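Local coordinates for protein Exo-beta-1,4-mannosidase (Rhizomucor miehei, PDB 4LYP) that hydrolyses beta-1,4-linked mannosides from the non-reducing end as a fungal family 5 glycoside hydrolase, and also shows transglycosylation activity, at residues C292-W297 with P309-Y314; F338-D343 with D365-K370; Y287-C292 with V334-G339. All blocks are in the same frame, centred on the assembly; numbering follows the deposited sequence.

Interaction 1: C292-W297 with P309-Y314; sequences CWVENW and PHANEY. With GAI (guanidine), chain C.
Tyr314 reaches from its helix into the loop 292-297 and meets three side chains there, Cys292, Val294 and Trp297. Its CG stands anti to the backbone N (chi1 -176°), which extends the ring away from the helix axis. The hydroxyl end meets the six-membered ring of Trp297: the two side chains cross at about a right angle, and Tyr314 OH lies 3.3 Å from Trp297 CZ3, near the plane of the indole and at its edge. The sulfur of Cys292 also takes an edge position, this time on the tyrosine: SG lies 5.2 Å from the centroid of the Tyr314 ring and almost in its plane, in a sulfur-aromatic contact. Val294 comes in obliquely, with CG1 3.7 Å from Tyr314 CD1, the two side chains sliding past each other in opposite directions. Its other branch, CG2, turns to the helix surface and rests 4.1 Å from Ala311 CB.

A backbone hydrogen bond from Trp297 N to Trp293 O (3.1 Å) closes a helix-like turn, and that same carbonyl oxygen lies over one face of the Trp297 indole, toward its rim. On the side away from the helix, Trp293 and Asn296 line a guanidine pocket completed by Trp153, Glu238 and Glu416, with Asn296 ND2 3.3 Å from GAI N3. The segment begins the connection from strand 288-292 to helix 308-329 in the TIM barrel, where family 5 enzymes carry their active-site loops. No hydrogen bond joins 292-297 to 309-314, so their fit depends on the shapes of apolar and aromatic groups, while Trp293 NE1 bonds to Glu337 and Asn296 OD1 to Tyr421, on the pocket side of the loop.

Interaction 2: F338-D343 with D365-K370; sequences FGMARD and DEYYQK
Met340 leaves its backbone with CG anti to N, and a bend at chi3 (-77°) then folds its methyl onto Tyr367. Met340 CE sits 3.5 Å from the centroid of the Tyr367 ring, over the face, in a CH-pi contact; Met340 SD lies obliquely at 4.5 Å from the same centroid, a Met-aromatic contact. Phe338 holds CG between its backbone N and carbonyl carbon (chi1 72°), which carries the ring to Tyr368. There its edge meets the tyrosine face, with CE2 over the ring centre and the planes at 54°, an inclined edge-to-face pair. These contacts seat the loop that follows strand 333-338 of the TIM barrel on the next helix, 362-380, within one beta-alpha unit. Two waters span the polar gaps. One donates to Gly339 O and accepts from Tyr367 OH, both at 2.8 Å; the other accepts from Tyr368 OH, 2.8 Å away, and from Met340 N in a longer bond, lying in the plane of the Tyr368 ring at its edge. Along the helix, toward helix 308-329, Lys370 NZ forms a salt bridge with Glu366 OE2 (2.8 Å), approaching from above the carboxylate plane, and Asn312 of helix 308-329 bonds to the same oxygen.

Interaction 3: Y287-C292 with V334-G339; sequences YTTCHC and VMEEFG
His291 is held by two successive glutamates of the neighbouring strand, one at its edge and one over its face. Glu336 starts with CG between the backbone N and the carbonyl carbon (chi1 73°) and then runs extended, bringing OE2 to 2.6 Å from His291 NE2. That N-H points nearly straight at the anti lone pair of OE2, within the imidazole plane. Glu337 instead stacks: its CG lies 3.6 Å from the His291 ring centroid, over the face, and its carboxylate is tilted only 15° from the imidazole. Glu238 bonds to His291 ND1, so both ring nitrogens are engaged and the rotation of the ring is probably fixed. Trp293 and Arg97 hold the Glu337 carboxylate.

On the other face of the sheet, Cys290 SG lies 3.8 Å from Met335 CB, and Met335 bends at chi3 to set SD 3.8 Å from Cys292 CB. Backbone hydrogen bonds run from Val334 N to Thr288 O (3.0 Å), Cys290 N to Val334 O and Cys292 N to Glu337 O. Parallel strands joined through helix 308-329 form the beta-alpha-beta crossover of a TIM barrel, with Glu337 at the C-terminal strand end beside the guanidine-occupied pocket, consistent with a family 5 active site.

Overall arrangement
The three contacts follow the chain through consecutive beta-alpha units. Interaction 3 is the deepest, its centre about 9 Å from that of the chain, and joins strand to strand with backbone hydrogen bonds and a buried cluster of histidine and glutamates. Interactions 1 and 2, with centres about 19 and 17 Å from that of the chain, are also buried but join loops to helices 308-329 and 362-380; neither has a direct hydrogen bond across it. Waters bridge interactions 2 and 3, one of them shared. Cys292 belongs to interactions 1 and 3, Phe338 and Gly339 to interactions 2 and 3, so each strand passes directly into its loop contact. Asn312 of interaction 1 meets Glu366 of interaction 2, a point where the two helices touch.

Interaction 1: C292-W297 with P309-Y314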
# COMPACT_ATOMS: atom_id res chain seq x y z
N CYS A 292 -5.43 -9.17 0.61
CA CYS A 292 -6.02 -10.33 1.25
C CYS A 292 -5.77 -10.26 2.76
O CYS A 292 -4.58 -10.26 3.20
CB CYS A 292 -5.39 -11.61 0.68
SG CYS A 292 -6.17 -13.09 1.45
N TRP A 293 -6.86 -10.17 3.55
CA TRP A 293 -6.79 -9.94 5.00
C TRP A 293 -7.60 -10.90 5.80
O TRP A 293 -8.72 -10.61 6.22
CB TRP A 293 -7.15 -8.48 5.30
CG TRP A 293 -6.09 -7.53 4.83
CD1 TRP A 293 -6.11 -6.60 3.85
CD2 TRP A 293 -4.77 -7.51 5.40
NE1 TRP A 293 -4.85 -5.98 3.72
CE2 TRP A 293 -4.04 -6.55 4.69
CE3 TRP A 293 -4.14 -8.22 6.45
CZ2 TRP A 293 -2.73 -6.24 5.03
CZ3 TRP A 293 -2.84 -7.95 6.77
CH2 TRP A 293 -2.13 -6.98 6.03
N VAL A 294 -7.04 -12.10 6.04
CA VAL A 294 -7.83 -13.16 6.65
C VAL A 294 -8.31 -12.82 8.07
O VAL A 294 -9.45 -13.17 8.44
CB VAL A 294 -7.15 -14.53 6.56
CG1 VAL A 294 -7.23 -15.07 5.14
CG2 VAL A 294 -5.73 -14.54 7.16
N GLU A 295 -7.49 -12.20 8.92
CA GLU A 295 -7.98 -11.92 10.28
C GLU A 295 -9.05 -10.82 10.22
O GLU A 295 -10.11 -10.96 10.83
CB GLU A 295 -6.81 -11.50 11.18
CG GLU A 295 -7.26 -11.15 12.59
CD GLU A 295 -6.16 -10.81 13.57
OE1 GLU A 295 -4.96 -10.97 13.22
OE2 GLU A 295 -6.49 -10.38 14.66
N ASN A 296 -8.81 -9.75 9.44
CA ASN A 296 -9.75 -8.65 9.41
C ASN A 296 -11.10 -9.11 8.92
O ASN A 296 -12.13 -8.58 9.36
CB ASN A 296 -9.26 -7.58 8.40
CG ASN A 296 -7.85 -7.07 8.70
OD1 ASN A 296 -6.94 -7.87 8.85
ND2 ASN A 296 -7.68 -5.77 8.71
N TRP A 297 -11.14 -10.12 8.03
CA TRP A 297 -12.37 -10.59 7.42
C TRP A 297 -12.98 -11.73 8.17
O TRP A 297 -14.02 -12.25 7.73
CB TRP A 297 -12.11 -10.98 5.96
CG TRP A 297 -11.59 -9.87 5.13
CD1 TRP A 297 -11.47 -8.55 5.47
CD2 TRP A 297 -10.97 -10.03 3.81
NE1 TRP A 297 -10.82 -7.87 4.39
CE2 TRP A 297 -10.53 -8.73 3.40
CE3 TRP A 297 -10.76 -11.13 2.96
CZ2 TRP A 297 -9.85 -8.54 2.16
CZ3 TRP A 297 -10.19 -10.94 1.73
CH2 TRP A 297 -9.76 -9.64 1.33
N PRO A 309 -4.84 -23.90 8.70
CA PRO A 309 -5.22 -24.54 7.43
C PRO A 309 -6.37 -23.79 6.71
O PRO A 309 -6.30 -23.59 5.48
CB PRO A 309 -5.70 -25.97 7.86
CG PRO A 309 -4.70 -26.23 9.01
CD PRO A 309 -4.68 -24.90 9.78
N HIS A 310 -7.41 -23.35 7.44
CA HIS A 310 -8.49 -22.64 6.77
C HIS A 310 -7.98 -21.32 6.16
O HIS A 310 -8.43 -20.95 5.08
CB HIS A 310 -9.60 -22.37 7.78
CG HIS A 310 -10.79 -21.64 7.21
ND1 HIS A 310 -11.44 -22.06 6.08
CD2 HIS A 310 -11.44 -20.52 7.63
CE1 HIS A 310 -12.52 -21.28 5.88
NE2 HIS A 310 -12.52 -20.35 6.78
N ALA A 311 -7.05 -20.60 6.84
CA ALA A 311 -6.50 -19.39 6.23
C ALA A 311 -5.68 -19.71 4.99
O ALA A 311 -5.77 -18.98 3.97
CB ALA A 311 -5.62 -18.66 7.26
N ASN A 312 -4.86 -20.79 5.01
CA ASN A 312 -4.09 -21.17 3.83
C ASN A 312 -5.03 -21.52 2.68
O ASN A 312 -4.77 -21.13 1.54
CB ASN A 312 -3.17 -22.38 4.10
CG ASN A 312 -2.01 -22.06 5.00
OD1 ASN A 312 -1.46 -20.95 4.93
ND2 ASN A 312 -1.57 -23.04 5.77
N GLU A 313 -6.12 -22.23 2.96
CA GLU A 313 -7.03 -22.59 1.85
C GLU A 313 -7.73 -21.35 1.32
O GLU A 313 -7.92 -21.22 0.09
CB GLU A 313 -8.05 -23.53 2.42
CG GLU A 313 -7.40 -24.88 2.78
CD GLU A 313 -8.26 -25.77 3.61
OE1 GLU A 313 -9.42 -25.49 3.84
OE2 GLU A 313 -7.74 -26.85 3.96
N TYR A 314 -8.08 -20.39 2.19
CA TYR A 314 -8.72 -19.16 1.74
C TYR A 314 -7.76 -18.40 0.82
O TYR A 314 -8.15 -17.96 -0.25
CB TYR A 314 -9.13 -18.29 2.92
CG TYR A 314 -9.86 -17.06 2.46
CD1 TYR A 314 -9.17 -15.90 2.08
CD2 TYR A 314 -11.25 -17.08 2.36
CE1 TYR A 314 -9.81 -14.79 1.59
CE2 TYR A 314 -11.91 -15.94 1.90
CZ TYR A 314 -11.14 -14.80 1.49
OH TYR A 314 -11.80 -13.72 0.98
C GAI C . -8.06 -2.80 5.91
N1 GAI C . -7.29 -3.23 4.91
N2 GAI C . -9.22 -2.24 5.53
N3 GAI C . -7.71 -2.84 7.15

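Interaction 2: F338-D343 with D365-K370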
# COMPACT_ATOMS: atom_id res chain seq x y z
N PHE A 338 -1.01 -8.12 1.84
CA PHE A 338 -1.48 -9.29 2.61
C PHE A 338 -0.66 -9.36 3.86
O PHE A 338 0.48 -8.84 3.89
CB PHE A 338 -1.39 -10.62 1.81
CG PHE A 338 0.01 -11.12 1.63
CD1 PHE A 338 0.90 -10.58 0.69
CD2 PHE A 338 0.48 -12.13 2.48
CE1 PHE A 338 2.22 -11.01 0.60
CE2 PHE A 338 1.82 -12.56 2.37
CZ PHE A 338 2.67 -12.02 1.43
N GLY A 339 -1.16 -10.07 4.87
CA GLY A 339 -0.34 -10.19 6.09
C GLY A 339 -1.06 -11.07 7.09
O GLY A 339 -2.18 -11.53 6.92
N MET A 340 -0.33 -11.34 8.19
CA MET A 340 -0.82 -12.20 9.28
C MET A 340 -0.11 -11.77 10.57
O MET A 340 1.04 -11.34 10.54
CB MET A 340 -0.60 -13.67 8.93
CG MET A 340 -1.04 -14.62 10.00
SD MET A 340 -1.09 -16.36 9.49
CE MET A 340 -2.63 -16.38 8.54
N ALA A 341 -0.86 -11.96 11.66
CA ALA A 341 -0.40 -11.65 13.01
C ALA A 341 0.68 -12.64 13.47
O ALA A 341 0.90 -13.71 12.88
CB ALA A 341 -1.59 -11.73 13.96
N ARG A 342 1.30 -12.27 14.58
CA ARG A 342 2.25 -13.17 15.29
C ARG A 342 1.45 -14.25 15.99
O ARG A 342 0.22 -14.29 15.96
CB ARG A 342 3.11 -12.36 16.24
CG ARG A 342 3.72 -11.08 15.61
CD ARG A 342 4.74 -10.37 16.47
NE ARG A 342 6.10 -10.95 16.39
CZ ARG A 342 6.97 -10.62 15.46
NH1 ARG A 342 8.22 -11.13 15.56
NH2 ARG A 342 6.66 -9.82 14.42
N ASP A 343 2.20 -15.19 16.62
CA ASP A 343 1.59 -16.41 17.19
C ASP A 343 0.83 -16.21 18.51
O ASP A 343 1.19 -16.78 19.57
CB ASP A 343 2.68 -17.47 17.42
CG ASP A 343 3.21 -18.15 16.16
OD1 ASP A 343 2.52 -18.12 15.07
OD2 ASP A 343 4.25 -18.81 16.26
N ASP A 365 4.77 -17.23 9.02
CA ASP A 365 5.84 -17.66 8.10
C ASP A 365 5.31 -18.71 7.18
O ASP A 365 5.63 -18.66 5.96
CB ASP A 365 6.99 -18.22 8.91
CG ASP A 365 7.79 -17.13 9.64
OD1 ASP A 365 7.43 -15.97 9.58
OD2 ASP A 365 8.78 -17.55 10.25
N GLU A 366 4.52 -19.68 7.64
CA GLU A 366 3.99 -20.69 6.78
C GLU A 366 2.96 -20.08 5.78
O GLU A 366 2.96 -20.41 4.60
CB GLU A 366 3.30 -21.78 7.60
CG GLU A 366 2.57 -22.78 6.76
CD GLU A 366 1.85 -23.87 7.56
OE1 GLU A 366 2.43 -24.31 8.60
OE2 GLU A 366 0.78 -24.33 7.11
N TYR A 367 2.13 -19.15 6.29
CA TYR A 367 1.16 -18.50 5.46
C TYR A 367 1.80 -17.75 4.31
O TYR A 367 1.42 -17.86 3.15
CB TYR A 367 0.34 -17.55 6.34
CG TYR A 367 -0.80 -16.86 5.65
CD1 TYR A 367 -1.98 -17.53 5.26
CD2 TYR A 367 -0.73 -15.44 5.48
CE1 TYR A 367 -3.00 -16.82 4.72
CE2 TYR A 367 -1.80 -14.75 4.93
CZ TYR A 367 -2.94 -15.45 4.58
OH TYR A 367 -4.04 -14.79 4.06
N TYR A 368 2.87 -16.96 4.65
CA TYR A 368 3.62 -16.25 3.63
C TYR A 368 4.26 -17.26 2.66
O TYR A 368 4.20 -17.06 1.44
CB TYR A 368 4.78 -15.43 4.24
CG TYR A 368 4.46 -14.01 4.71
CD1 TYR A 368 3.41 -13.69 5.57
CD2 TYR A 368 5.31 -12.98 4.30
CE1 TYR A 368 3.18 -12.37 5.97
CE2 TYR A 368 5.10 -11.66 4.69
CZ TYR A 368 4.05 -11.38 5.52
OH TYR A 368 3.89 -10.06 5.90
N GLN A 369 4.90 -18.30 3.20
CA GLN A 369 5.63 -19.20 2.34
C GLN A 369 4.70 -19.87 1.33
O GLN A 369 5.04 -19.99 0.15
CB GLN A 369 6.37 -20.24 3.17
CG GLN A 369 7.14 -21.23 2.27
CD GLN A 369 7.98 -22.09 3.13
OE1 GLN A 369 7.43 -22.99 3.79
NE2 GLN A 369 9.23 -21.77 3.25
N LYS A 370 3.52 -20.29 1.75
CA LYS A 370 2.59 -20.93 0.85
C LYS A 370 2.04 -19.96 -0.16
O LYS A 370 1.85 -20.30 -1.35
CB LYS A 370 1.48 -21.63 1.63
CG LYS A 370 2.03 -22.85 2.34
CD LYS A 370 1.00 -23.55 3.20
CE LYS A 370 1.50 -24.89 3.73
NZ LYS A 370 0.45 -25.57 4.62
O HOH W 1 -4.15 -12.20 5.01
O HOH W 2 2.10 -9.17 7.83

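Interaction 3: Y287-C292 with V334-G339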
# COMPACT_ATOMS: atom_id res chain seq x y z
N TYR A 287 -3.57 -1.86 -14.54
CA TYR A 287 -3.40 -3.16 -13.95
C TYR A 287 -4.32 -3.30 -12.77
O TYR A 287 -4.96 -2.30 -12.40
CB TYR A 287 -1.93 -3.53 -13.58
CG TYR A 287 -1.38 -2.68 -12.45
CD1 TYR A 287 -0.79 -1.43 -12.67
CD2 TYR A 287 -1.39 -3.19 -11.14
CE1 TYR A 287 -0.20 -0.69 -11.62
CE2 TYR A 287 -0.81 -2.48 -10.07
CZ TYR A 287 -0.24 -1.25 -10.33
OH TYR A 287 0.35 -0.51 -9.31
N THR A 288 -4.41 -4.51 -12.22
CA THR A 288 -5.38 -4.82 -11.14
C THR A 288 -4.65 -5.17 -9.86
O THR A 288 -3.48 -5.60 -9.91
CB THR A 288 -6.37 -5.88 -11.58
OG1 THR A 288 -5.73 -7.18 -11.61
CG2 THR A 288 -6.92 -5.59 -13.00
N THR A 289 -5.33 -5.04 -8.74
CA THR A 289 -4.75 -5.35 -7.45
C THR A 289 -5.74 -6.13 -6.65
O THR A 289 -6.93 -6.10 -6.88
CB THR A 289 -4.29 -4.14 -6.65
OG1 THR A 289 -5.41 -3.32 -6.28
CG2 THR A 289 -3.28 -3.32 -7.37
N CYS A 290 -5.20 -6.83 -5.60
CA CYS A 290 -6.00 -7.38 -4.54
C CYS A 290 -5.26 -7.24 -3.24
O CYS A 290 -4.00 -7.11 -3.21
CB CYS A 290 -6.38 -8.86 -4.90
SG CYS A 290 -5.01 -9.99 -5.09
N HIS A 291 -6.04 -7.19 -2.15
CA HIS A 291 -5.50 -7.13 -0.78
C HIS A 291 -6.19 -8.25 -0.05
O HIS A 291 -7.42 -8.35 -0.04
CB HIS A 291 -5.93 -5.85 -0.08
CG HIS A 291 -5.45 -4.55 -0.67
ND1 HIS A 291 -5.67 -3.34 -0.08
CD2 HIS A 291 -4.78 -4.29 -1.83
CE1 HIS A 291 -5.16 -2.37 -0.84
NE2 HIS A 291 -4.62 -2.91 -1.90
N CYS A 292 -5.43 -9.17 0.61
CA CYS A 292 -6.02 -10.33 1.25
C CYS A 292 -5.77 -10.26 2.76
O CYS A 292 -4.58 -10.26 3.20
CB CYS A 292 -5.39 -11.61 0.68
SG CYS A 292 -6.17 -13.09 1.45
N VAL A 334 -1.48 -7.73 -9.15
CA VAL A 334 -0.51 -7.75 -8.04
C VAL A 334 -1.33 -7.89 -6.74
O VAL A 334 -2.29 -7.17 -6.51
CB VAL A 334 0.27 -6.43 -8.01
CG1 VAL A 334 1.26 -6.41 -6.83
CG2 VAL A 334 1.03 -6.18 -9.32
N MET A 335 -0.89 -8.82 -5.85
CA MET A 335 -1.47 -8.87 -4.49
C MET A 335 -0.66 -7.87 -3.65
O MET A 335 0.38 -8.21 -3.01
CB MET A 335 -1.43 -10.26 -3.87
CG MET A 335 -2.02 -10.23 -2.48
SD MET A 335 -2.48 -11.87 -1.82
CE MET A 335 -0.91 -12.66 -1.72
N GLU A 336 -1.10 -6.61 -3.70
CA GLU A 336 -0.29 -5.50 -3.21
C GLU A 336 -0.45 -5.31 -1.68
O GLU A 336 0.22 -4.42 -1.15
CB GLU A 336 -0.60 -4.19 -3.95
CG GLU A 336 -1.92 -3.62 -3.56
CD GLU A 336 -2.24 -2.27 -4.17
OE1 GLU A 336 -1.38 -1.76 -4.94
OE2 GLU A 336 -3.33 -1.74 -3.86
N GLU A 337 -1.29 -6.10 -1.04
CA GLU A 337 -1.29 -6.20 0.44
C GLU A 337 -1.65 -7.61 0.80
O GLU A 337 -2.62 -8.18 0.25
CB GLU A 337 -2.35 -5.33 1.13
CG GLU A 337 -2.16 -3.83 0.93
CD GLU A 337 -3.05 -3.02 1.87
OE1 GLU A 337 -3.70 -3.60 2.76
OE2 GLU A 337 -3.09 -1.76 1.73
N PHE A 338 -1.01 -8.12 1.84
CA PHE A 338 -1.48 -9.29 2.61
C PHE A 338 -0.66 -9.36 3.86
O PHE A 338 0.48 -8.84 3.89
CB PHE A 338 -1.39 -10.62 1.81
CG PHE A 338 0.01 -11.12 1.63
CD1 PHE A 338 0.90 -10.58 0.69
CD2 PHE A 338 0.48 -12.13 2.48
CE1 PHE A 338 2.22 -11.01 0.60
CE2 PHE A 338 1.82 -12.56 2.37
CZ PHE A 338 2.67 -12.02 1.43
N GLY A 339 -1.16 -10.07 4.87
CA GLY A 339 -0.34 -10.19 6.09
C GLY A 339 -1.06 -11.07 7.09
O GLY A 339 -2.18 -11.53 6.92
O HOH W 3 0.39 -2.11 -7.09
O HOH W 1 -4.15 -12.20 5.01